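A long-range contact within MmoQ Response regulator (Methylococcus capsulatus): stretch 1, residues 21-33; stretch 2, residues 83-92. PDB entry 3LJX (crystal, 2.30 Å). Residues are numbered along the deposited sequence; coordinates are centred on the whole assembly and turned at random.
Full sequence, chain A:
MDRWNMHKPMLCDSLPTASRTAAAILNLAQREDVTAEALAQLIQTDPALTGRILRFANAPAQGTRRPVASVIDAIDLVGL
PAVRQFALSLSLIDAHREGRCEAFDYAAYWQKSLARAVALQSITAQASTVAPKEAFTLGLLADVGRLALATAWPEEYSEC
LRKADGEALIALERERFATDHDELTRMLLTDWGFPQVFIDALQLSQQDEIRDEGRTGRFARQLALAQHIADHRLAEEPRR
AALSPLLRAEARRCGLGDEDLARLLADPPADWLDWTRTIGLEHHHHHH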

# COMPACT_ATOMS: atom_id res chain seq x y z
N THR A 21 5.97 15.04 3.26
CA THR A 21 4.90 14.37 4.00
C THR A 21 5.28 14.22 5.49
O THR A 21 4.46 14.49 6.38
CB THR A 21 4.62 13.00 3.38
OG1 THR A 21 4.19 13.19 2.02
CG2 THR A 21 3.54 12.27 4.15
N ALA A 22 6.51 13.80 5.76
CA ALA A 22 6.97 13.70 7.14
C ALA A 22 6.87 15.07 7.81
O ALA A 22 6.30 15.19 8.90
CB ALA A 22 8.39 13.15 7.21
N ALA A 23 7.39 16.10 7.16
CA ALA A 23 7.34 17.45 7.74
C ALA A 23 5.92 17.80 8.15
O ALA A 23 5.69 18.29 9.26
CB ALA A 23 7.88 18.49 6.77
N ALA A 24 4.97 17.55 7.26
CA ALA A 24 3.57 17.87 7.54
C ALA A 24 2.96 16.99 8.64
O ALA A 24 2.11 17.44 9.41
CB ALA A 24 2.74 17.80 6.28
N ILE A 25 3.36 15.73 8.69
CA ILE A 25 2.85 14.84 9.72
C ILE A 25 3.37 15.31 11.08
O ILE A 25 2.59 15.44 12.03
CB ILE A 25 3.23 13.36 9.46
CG1 ILE A 25 2.38 12.78 8.33
CG2 ILE A 25 3.03 12.53 10.72
CD1 ILE A 25 2.89 11.45 7.78
N LEU A 26 4.67 15.59 11.15
CA LEU A 26 5.28 16.09 12.39
C LEU A 26 4.64 17.39 12.85
O LEU A 26 4.34 17.56 14.03
CB LEU A 26 6.79 16.27 12.21
CG LEU A 26 7.59 14.97 12.21
CD1 LEU A 26 9.02 15.22 11.78
CD2 LEU A 26 7.53 14.30 13.58
N ASN A 27 4.44 18.31 11.91
CA ASN A 27 3.79 19.57 12.22
C ASN A 27 2.45 19.36 12.90
O ASN A 27 2.18 19.92 13.96
CB ASN A 27 3.59 20.39 10.95
CG ASN A 27 2.82 21.67 11.20
OD1 ASN A 27 1.62 21.75 10.93
ND2 ASN A 27 3.51 22.67 11.75
N LEU A 28 1.62 18.53 12.30
CA LEU A 28 0.31 18.19 12.85
C LEU A 28 0.42 17.44 14.18
O LEU A 28 -0.33 17.70 15.12
CB LEU A 28 -0.48 17.36 11.84
CG LEU A 28 -1.98 17.34 12.04
CD1 LEU A 28 -2.51 18.78 11.98
CD2 LEU A 28 -2.64 16.46 10.97
N ALA A 29 1.35 16.50 14.26
CA ALA A 29 1.51 15.70 15.46
C ALA A 29 1.93 16.58 16.66
O ALA A 29 1.58 16.28 17.81
CB ALA A 29 2.51 14.57 15.23
N GLN A 30 2.66 17.65 16.38
CA GLN A 30 3.12 18.56 17.43
C GLN A 30 2.11 19.67 17.68
O GLN A 30 2.31 20.51 18.55
CB GLN A 30 4.46 19.18 17.06
CG GLN A 30 5.59 18.21 17.08
CD GLN A 30 6.77 18.67 16.24
OE1 GLN A 30 7.81 18.02 16.21
NE2 GLN A 30 6.61 19.79 15.55
N ARG A 31 1.03 19.67 16.91
CA ARG A 31 0.04 20.71 17.07
C ARG A 31 -0.72 20.45 18.36
O ARG A 31 -1.14 19.32 18.63
CB ARG A 31 -0.89 20.78 15.86
CG ARG A 31 -1.37 22.19 15.57
CD ARG A 31 -1.69 22.41 14.10
NE ARG A 31 -2.86 21.66 13.65
CZ ARG A 31 -4.00 21.55 14.33
NH1 ARG A 31 -4.15 22.14 15.51
NH2 ARG A 31 -5.00 20.84 13.83
N GLU A 32 -0.88 21.50 19.16
CA GLU A 32 -1.53 21.39 20.46
C GLU A 32 -2.82 20.60 20.36
O GLU A 32 -3.00 19.59 21.05
CB GLU A 32 -1.82 22.79 21.01
CG GLU A 32 -2.19 22.84 22.49
CD GLU A 32 -0.98 22.91 23.41
OE1 GLU A 32 0.04 22.25 23.12
OE2 GLU A 32 -1.06 23.63 24.43
N ASP A 33 -3.72 21.04 19.48
CA ASP A 33 -5.05 20.44 19.40
C ASP A 33 -5.39 19.91 18.00
O ASP A 33 -6.01 20.60 17.20
CB ASP A 33 -6.10 21.45 19.87
CG ASP A 33 -5.96 21.79 21.34
OD1 ASP A 33 -5.70 22.98 21.65
OD2 ASP A 33 -6.11 20.88 22.19
N VAL A 83 -0.88 6.44 18.84
CA VAL A 83 -0.68 6.65 17.42
C VAL A 83 0.17 7.91 17.20
O VAL A 83 1.03 7.95 16.31
CB VAL A 83 -2.01 6.74 16.65
CG1 VAL A 83 -1.81 7.35 15.27
CG2 VAL A 83 -2.65 5.34 16.58
N ARG A 84 -0.06 8.92 18.04
CA ARG A 84 0.71 10.15 17.95
C ARG A 84 2.21 9.90 18.16
O ARG A 84 3.05 10.46 17.45
CB ARG A 84 0.20 11.19 18.96
CG ARG A 84 0.84 12.55 18.78
CD ARG A 84 0.75 13.38 20.04
NE ARG A 84 -0.25 14.43 19.93
CZ ARG A 84 -1.44 14.39 20.52
NH1 ARG A 84 -1.77 13.34 21.27
NH2 ARG A 84 -2.29 15.40 20.35
N GLN A 85 2.54 9.03 19.10
CA GLN A 85 3.94 8.62 19.31
C GLN A 85 4.60 8.14 18.01
O GLN A 85 5.76 8.46 17.74
CB GLN A 85 4.03 7.53 20.39
CG GLN A 85 3.71 8.03 21.79
CD GLN A 85 4.78 8.94 22.33
OE1 GLN A 85 5.97 8.62 22.26
NE2 GLN A 85 4.38 10.09 22.88
N PHE A 86 3.88 7.35 17.21
CA PHE A 86 4.44 6.85 15.97
C PHE A 86 4.66 7.99 14.99
O PHE A 86 5.68 8.05 14.29
CB PHE A 86 3.54 5.78 15.35
CG PHE A 86 3.71 4.43 15.98
CD1 PHE A 86 4.69 3.56 15.52
CD2 PHE A 86 2.93 4.04 17.06
CE1 PHE A 86 4.87 2.31 16.11
CE2 PHE A 86 3.10 2.80 17.66
CZ PHE A 86 4.08 1.93 17.18
N ALA A 87 3.69 8.91 14.96
CA ALA A 87 3.81 10.11 14.13
C ALA A 87 5.00 11.00 14.54
O ALA A 87 5.74 11.49 13.68
CB ALA A 87 2.51 10.90 14.14
N LEU A 88 5.20 11.19 15.84
CA LEU A 88 6.32 12.00 16.32
C LEU A 88 7.63 11.28 16.10
O LEU A 88 8.70 11.89 16.16
CB LEU A 88 6.18 12.31 17.81
CG LEU A 88 4.98 13.15 18.26
CD1 LEU A 88 4.79 13.05 19.77
CD2 LEU A 88 5.12 14.60 17.81
N SER A 89 7.58 9.97 15.86
CA SER A 89 8.83 9.22 15.73
C SER A 89 9.55 9.58 14.43
O SER A 89 10.75 9.35 14.31
CB SER A 89 8.60 7.71 15.83
OG SER A 89 8.04 7.21 14.63
N LEU A 90 8.84 10.14 13.46
CA LEU A 90 9.48 10.54 12.21
C LEU A 90 10.60 11.56 12.47
O LEU A 90 11.57 11.62 11.71
CB LEU A 90 8.46 11.10 11.21
CG LEU A 90 7.32 10.16 10.80
CD1 LEU A 90 6.35 10.91 9.93
CD2 LEU A 90 7.84 8.90 10.11
N SER A 91 10.47 12.35 13.54
CA SER A 91 11.54 13.24 13.99
C SER A 91 12.90 12.58 13.76
O SER A 91 13.82 13.21 13.22
CB SER A 91 11.40 13.56 15.48
OG SER A 91 10.23 14.31 15.75
N LEU A 92 13.02 11.33 14.19
CA LEU A 92 14.22 10.53 13.99
C LEU A 92 14.55 10.37 12.50
O LEU A 92 15.48 9.64 12.13
CB LEU A 92 14.05 9.15 14.64
CG LEU A 92 13.90 9.13 16.16
CD1 LEU A 92 13.01 7.97 16.63
CD2 LEU A 92 15.27 9.09 16.82

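The most unusual feature of this contact is where the side chain of Leu 26 ends: against the polar backbone of the other stretch rather than among its side chains alone. Its CD2 methyl lies 3.3 Å from the O atom of Ala 87 and 3.7 Å from the O atom of Leu 88. The CA-to-CB bond of Leu 26 points sideways, but the m,t rotamer brings the end of the side chain nearer, so that leucine reaches a place its backbone direction alone would not give it. CD2 of Leu 26 also sits 4.1 Å from CB of Leu 90 and 3.5 Å from OG of Ser 91. OG of Ser 91 donates a hydrogen bond to O of Leu 88, 2.9 Å away within its own stretch.

The rest is mainly apolar packing. The helix axes, running at 136° to each other, approach to 9.1 Å, and alanines occupy the narrow ground between them: CB of Ala 29 meets CB of Ala 87 at 3.8 Å, a spacing at which two single methyls fill the gap. Ile 25, whose CA-to-CB bond points toward the partner, places CG2 3.8 Å from both CB of Ala 87 and CD1 of Leu 90. Leu 90 also extends CD1 to within 4.1 Å of CB of Ala 22, where a small residue leaves room for the longer leucine.

Toward the other end of the contact, CD2 of Leu 88 packs 3.7 Å from CB of Ala 29 and equally close to CG of Gln 30, whose aliphatic portion serves as an apolar surface. Arg 84 adds the one hydrogen bond across the stretches, a weak one, from its NE to O of Ala 29 at 3.4 Å. Its length lets the guanidinium reach this carbonyl edge-on. The two stretches bury 458 Å² between them, both sides summed; Leu 26, Leu 90 and Ala 29 are the most covered, and Ala 22, Ile 25, Ala 29 and Ala 87 are buried in the structure, which suits their wholly apolar side chains.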